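PDB 6O93: D-alanyl transferase DltD from Enterococcus faecalis, which probably transfers D-alanine onto lipoteichoic acid in the Gram-positive cell envelope, as a membrane-associated member of the DltD family. Local coordinates for residues Y122-T127 with R186-E191; Q129-L134 with D179-N184. All coordinates share one frame; numbering follows the deposited sequence.

Interaction 1: residues Y122-T127 with R186-E191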
# COMPACT_ATOMS: atom_id res chain seq x y z
N TYR A 122 -1.56 -13.54 2.84
CA TYR A 122 -2.18 -13.77 4.13
C TYR A 122 -1.12 -14.11 5.17
O TYR A 122 -0.29 -15.01 4.97
CB TYR A 122 -3.21 -14.89 4.02
CG TYR A 122 -3.70 -15.43 5.35
CD1 TYR A 122 -4.57 -14.69 6.14
CD2 TYR A 122 -3.30 -16.68 5.80
CE1 TYR A 122 -5.03 -15.18 7.35
CE2 TYR A 122 -3.75 -17.18 7.01
CZ TYR A 122 -4.61 -16.43 7.77
OH TYR A 122 -5.06 -16.92 8.97
N SER A 123 -1.14 -13.40 6.29
CA SER A 123 -0.21 -13.61 7.40
C SER A 123 -0.95 -14.30 8.54
O SER A 123 -1.77 -13.67 9.22
CB SER A 123 0.40 -12.28 7.86
OG SER A 123 1.23 -12.47 8.99
N GLN A 124 -0.66 -15.58 8.74
CA GLN A 124 -1.24 -16.28 9.88
C GLN A 124 -0.71 -15.72 11.20
O GLN A 124 -1.45 -15.62 12.18
CB GLN A 124 -0.95 -17.78 9.78
CG GLN A 124 -1.71 -18.62 10.79
CD GLN A 124 -1.46 -20.10 10.62
OE1 GLN A 124 -0.38 -20.60 10.94
NE2 GLN A 124 -2.46 -20.82 10.12
N LEU A 125 0.57 -15.34 11.23
CA LEU A 125 1.14 -14.68 12.40
C LEU A 125 0.30 -13.49 12.83
O LEU A 125 -0.19 -13.42 13.96
CB LEU A 125 2.58 -14.25 12.09
CG LEU A 125 3.27 -13.36 13.14
CD1 LEU A 125 3.43 -14.10 14.45
CD2 LEU A 125 4.61 -12.86 12.62
N GLN A 126 0.12 -12.52 11.92
CA GLN A 126 -0.57 -11.29 12.27
C GLN A 126 -2.04 -11.54 12.58
O GLN A 126 -2.61 -10.93 13.49
CB GLN A 126 -0.42 -10.27 11.14
CG GLN A 126 1.03 -9.91 10.84
CD GLN A 126 1.19 -9.09 9.57
OE1 GLN A 126 0.22 -8.78 8.89
NE2 GLN A 126 2.43 -8.75 9.25
N THR A 127 -2.68 -12.46 11.84
CA THR A 127 -4.08 -12.76 12.09
C THR A 127 -4.27 -13.44 13.44
O THR A 127 -5.16 -13.07 14.22
CB THR A 127 -4.63 -13.64 10.96
OG1 THR A 127 -4.45 -12.98 9.71
CG2 THR A 127 -6.11 -13.92 11.17
N ARG A 186 3.61 -19.42 19.20
CA ARG A 186 4.95 -19.82 19.61
C ARG A 186 5.76 -20.32 18.41
O ARG A 186 6.95 -20.01 18.28
CB ARG A 186 4.88 -20.90 20.69
CG ARG A 186 4.28 -20.42 22.00
CD ARG A 186 4.16 -21.54 23.02
NE ARG A 186 5.46 -22.08 23.41
CZ ARG A 186 5.63 -23.16 24.17
NH1 ARG A 186 4.58 -23.83 24.62
NH2 ARG A 186 6.85 -23.58 24.46
N PHE A 187 5.12 -21.08 17.52
CA PHE A 187 5.81 -21.50 16.30
C PHE A 187 5.93 -20.36 15.30
O PHE A 187 6.99 -20.17 14.70
CB PHE A 187 5.07 -22.68 15.67
CG PHE A 187 5.04 -23.91 16.52
CD1 PHE A 187 6.08 -24.83 16.46
CD2 PHE A 187 3.98 -24.15 17.38
CE1 PHE A 187 6.06 -25.96 17.25
CE2 PHE A 187 3.96 -25.28 18.17
CZ PHE A 187 5.00 -26.19 18.10
N LEU A 188 4.86 -19.58 15.12
CA LEU A 188 4.86 -18.54 14.10
C LEU A 188 5.89 -17.46 14.41
O LEU A 188 6.54 -16.95 13.49
CB LEU A 188 3.46 -17.93 13.98
CG LEU A 188 2.38 -18.87 13.45
CD1 LEU A 188 0.99 -18.29 13.68
CD2 LEU A 188 2.60 -19.16 11.97
N ASN A 189 6.05 -17.10 15.68
CA ASN A 189 7.05 -16.10 16.05
C ASN A 189 8.46 -16.65 15.87
O ASN A 189 9.37 -15.92 15.44
CB ASN A 189 6.83 -15.63 17.48
CG ASN A 189 5.74 -14.59 17.59
OD1 ASN A 189 5.69 -13.65 16.79
ND2 ASN A 189 4.86 -14.74 18.57
N ARG A 190 8.68 -17.92 16.22
CA ARG A 190 9.98 -18.53 15.99
C ARG A 190 10.31 -18.57 14.50
O ARG A 190 11.44 -18.30 14.09
CB ARG A 190 10.01 -19.93 16.59
CG ARG A 190 11.33 -20.66 16.44
CD ARG A 190 12.49 -19.88 17.04
NE ARG A 190 13.72 -20.66 17.07
CZ ARG A 190 14.93 -20.15 17.30
NH1 ARG A 190 15.08 -18.85 17.53
NH2 ARG A 190 15.99 -20.95 17.31
N GLU A 191 9.32 -18.90 13.67
CA GLU A 191 9.54 -18.94 12.23
C GLU A 191 9.77 -17.54 11.66
O GLU A 191 10.51 -17.38 10.68
CB GLU A 191 8.36 -19.63 11.54
CG GLU A 191 8.32 -21.12 11.82
CD GLU A 191 7.03 -21.79 11.36
OE1 GLU A 191 6.04 -21.08 11.10
OE2 GLU A 191 7.02 -23.03 11.25
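Just before Q124 and L125 of helix 124-132 come up against L188 of helix 175-195, the S123 carbonyl oxygen is gripped twice. T127 OG1 donates to S123 O at 2.8 Å, and T127 N donates to the same oxygen at 3.0 Å. The two donors arrive from opposite faces of the carbonyl plane, the hydroxyl 31° off it. S123 is also the N-cap: S123 OG accepts from Q126 N at 3.1 Å in a nearly straight bond (168°) and has a second hydrogen bond with the K26 carbonyl. These bonds fix the first helical turn, which carries Q124 and L125 to the partner helix. There the backbones come closest at L125 and L188, their CA atoms 5.6 Å apart. L188 points its CB toward the other helix, and its CD1 lies 3.8 Å from L125 CA. L125, its CG swung opposite the backbone N (chi1 171°), slides past L188 in the reverse direction and sets CD1 3.9 Å from L188 CB. The same L125 CD1 methyl meets N189 OD1 at 3.3 Å, the two side chains crossing nearly at right angles. The extended Q124 side chain also crosses L188 at about a right angle and brings OE1 to 3.5 Å from L188 CD2. L185 and D192 of helix 175-195 also touch L125, and N28 packs against it from a loop. With no hydrogen bond bridging the two segments, the helices are held here by leucine packing, with amide oxygens against methyls at its margin, while the polar bonding serves to fix the helix start.

Interaction 2: residues Q129-L134 with D179-N184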
# COMPACT_ATOMS: atom_id res chain seq x y z
N GLN A 129 -2.14 -13.30 15.99
CA GLN A 129 -1.80 -12.32 17.01
C GLN A 129 -2.97 -11.39 17.30
O GLN A 129 -3.26 -11.08 18.46
CB GLN A 129 -0.58 -11.51 16.55
CG GLN A 129 -0.11 -10.46 17.55
CD GLN A 129 0.86 -9.47 16.94
OE1 GLN A 129 0.69 -9.05 15.79
NE2 GLN A 129 1.88 -9.10 17.70
N TRP A 130 -3.66 -10.95 16.25
CA TRP A 130 -4.81 -10.06 16.42
C TRP A 130 -5.88 -10.71 17.29
O TRP A 130 -6.41 -10.08 18.21
CB TRP A 130 -5.36 -9.68 15.04
CG TRP A 130 -6.80 -9.24 15.01
CD1 TRP A 130 -7.35 -8.19 15.68
CD2 TRP A 130 -7.86 -9.82 14.24
NE1 TRP A 130 -8.69 -8.09 15.39
CE2 TRP A 130 -9.02 -9.08 14.50
CE3 TRP A 130 -7.93 -10.91 13.36
CZ2 TRP A 130 -10.25 -9.39 13.92
CZ3 TRP A 130 -9.15 -11.21 12.78
CH2 TRP A 130 -10.30 -10.45 13.06
N LEU A 131 -6.19 -11.98 17.03
CA LEU A 131 -7.24 -12.65 17.80
C LEU A 131 -6.78 -13.00 19.21
O LEU A 131 -7.59 -12.96 20.14
CB LEU A 131 -7.71 -13.91 17.07
CG LEU A 131 -8.38 -13.66 15.72
CD1 LEU A 131 -8.58 -14.96 14.97
CD2 LEU A 131 -9.71 -12.94 15.91
N ALA A 132 -5.50 -13.32 19.38
CA ALA A 132 -5.01 -13.70 20.70
C ALA A 132 -5.06 -12.53 21.68
O ALA A 132 -5.34 -12.72 22.87
CB ALA A 132 -3.58 -14.24 20.59
N ASN A 133 -4.81 -11.32 21.19
CA ASN A 133 -4.74 -10.14 22.04
C ASN A 133 -6.05 -9.36 22.10
O ASN A 133 -6.09 -8.28 22.69
CB ASN A 133 -3.62 -9.21 21.56
CG ASN A 133 -2.26 -9.87 21.60
OD1 ASN A 133 -1.98 -10.69 22.48
ND2 ASN A 133 -1.40 -9.53 20.65
N LEU A 134 -7.11 -9.89 21.50
CA LEU A 134 -8.38 -9.17 21.46
C LEU A 134 -9.05 -9.23 22.83
O LEU A 134 -9.41 -10.31 23.31
CB LEU A 134 -9.28 -9.78 20.39
CG LEU A 134 -10.36 -8.89 19.78
CD1 LEU A 134 -9.75 -7.63 19.18
CD2 LEU A 134 -11.12 -9.67 18.72
N ASP A 179 -6.38 -19.77 23.44
CA ASP A 179 -5.29 -20.68 23.77
C ASP A 179 -4.71 -21.32 22.52
O ASP A 179 -3.49 -21.48 22.40
CB ASP A 179 -5.78 -21.76 24.74
CG ASP A 179 -6.16 -21.21 26.10
OD1 ASP A 179 -5.84 -20.04 26.39
OD2 ASP A 179 -6.80 -21.95 26.87
N TYR A 180 -5.57 -21.69 21.57
CA TYR A 180 -5.09 -22.31 20.33
C TYR A 180 -4.18 -21.37 19.56
O TYR A 180 -3.09 -21.75 19.12
CB TYR A 180 -6.28 -22.74 19.47
CG TYR A 180 -5.88 -23.18 18.08
CD1 TYR A 180 -5.43 -24.46 17.84
CD2 TYR A 180 -5.96 -22.30 17.01
CE1 TYR A 180 -5.07 -24.87 16.57
CE2 TYR A 180 -5.60 -22.69 15.73
CZ TYR A 180 -5.16 -23.98 15.52
OH TYR A 180 -4.79 -24.39 14.26
N PHE A 181 -4.61 -20.11 19.39
CA PHE A 181 -3.77 -19.14 18.69
C PHE A 181 -2.45 -18.94 19.41
O PHE A 181 -1.39 -18.83 18.77
CB PHE A 181 -4.52 -17.82 18.54
CG PHE A 181 -5.82 -17.94 17.79
CD1 PHE A 181 -5.87 -18.60 16.57
CD2 PHE A 181 -6.99 -17.41 18.31
CE1 PHE A 181 -7.06 -18.72 15.88
CE2 PHE A 181 -8.18 -17.53 17.63
CZ PHE A 181 -8.22 -18.19 16.41
N ILE A 182 -2.48 -18.90 20.74
CA ILE A 182 -1.25 -18.70 21.51
C ILE A 182 -0.30 -19.87 21.30
O ILE A 182 0.92 -19.67 21.16
CB ILE A 182 -1.59 -18.50 23.00
CG1 ILE A 182 -2.30 -17.15 23.19
CG2 ILE A 182 -0.33 -18.58 23.86
CD1 ILE A 182 -2.88 -16.95 24.57
N MET A 183 -0.82 -21.09 21.27
CA MET A 183 0.02 -22.26 20.99
C MET A 183 0.71 -22.13 19.65
O MET A 183 1.92 -22.38 19.53
CB MET A 183 -0.82 -23.53 21.02
CG MET A 183 -1.28 -23.95 22.39
SD MET A 183 -2.12 -25.54 22.31
CE MET A 183 -2.79 -25.64 23.97
N ASN A 184 -0.04 -21.75 18.61
CA ASN A 184 0.55 -21.65 17.28
C ASN A 184 1.49 -20.46 17.18
O ASN A 184 2.52 -20.53 16.48
CB ASN A 184 -0.56 -21.54 16.23
CG ASN A 184 -1.18 -22.87 15.89
OD1 ASN A 184 -0.78 -23.52 14.92
ND2 ASN A 184 -2.14 -23.30 16.70
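The last turn of helix 124-132 runs past helix 175-195 in a roughly opposite direction, closest at A132 and F181, whose CA atoms lie 5.9 Å apart. The nearest side-chain approach is L131 against the F181 ring, with A132 burying about as much surface as L131. L131 CD1 comes to 3.6 Å from F181 CZ, and L131 CB to 3.7 Å from F181 CE2, the two side chains crossing at a slant. F181 has CG opposite its carbonyl carbon (chi1 -59°), which carries the ring toward L131. A132 faces the same helix with its single methyl, and its CB is 4.1 Å from I182 CG1 and 4.2 Å from F181 CB; so small a side chain lets the backbones draw near. This is antiparallel helix packing in the largely helical region between strands 98-102 and 289-294 of the parallel sheet, in a family assigned to the SGNH hydrolase clan. The Y128 ring, inclined about 55°, and T163 of helix 158-168 also touch F181; L160 of that helix touches L131. L131 CD2 lies over one face of the W130 indole, offset toward its rim, and W130 NE1 is hydrogen-bonded to D141. N133 leaves the helical conformation, and the A132 carbonyl near this helix end is hydrogen-bonded to R178 NE, a charge that would probably favour the helix terminus. Within helix 175-195, F181 CE1 lies at the edge of the Y180 ring, in its plane, while N184 ND2 sits over a face of that ring and donates to Y180 O at 3.0 Å in a nearly straight bond (175°).

Interactions 1 and 2 are two points on one antiparallel helix pair, 124-132 with 175-195, and their centres lie 10 Å apart. L125 and A132 are seven residues apart on one helix, as are F181 and L188 on the other, so the closest approaches recur after two turns. Interaction 1 is partly buried with amides at its border; interaction 2 is buried and apolar, built round one phenyl ring. The contact centres lie about 21 and 26 Å from the centre of the chain, on the same side of it. Neither includes S46, E48 or S104 of the sodium site, nor S47, D346 and H349, whose geometry is consistent with an SGNH-type triad.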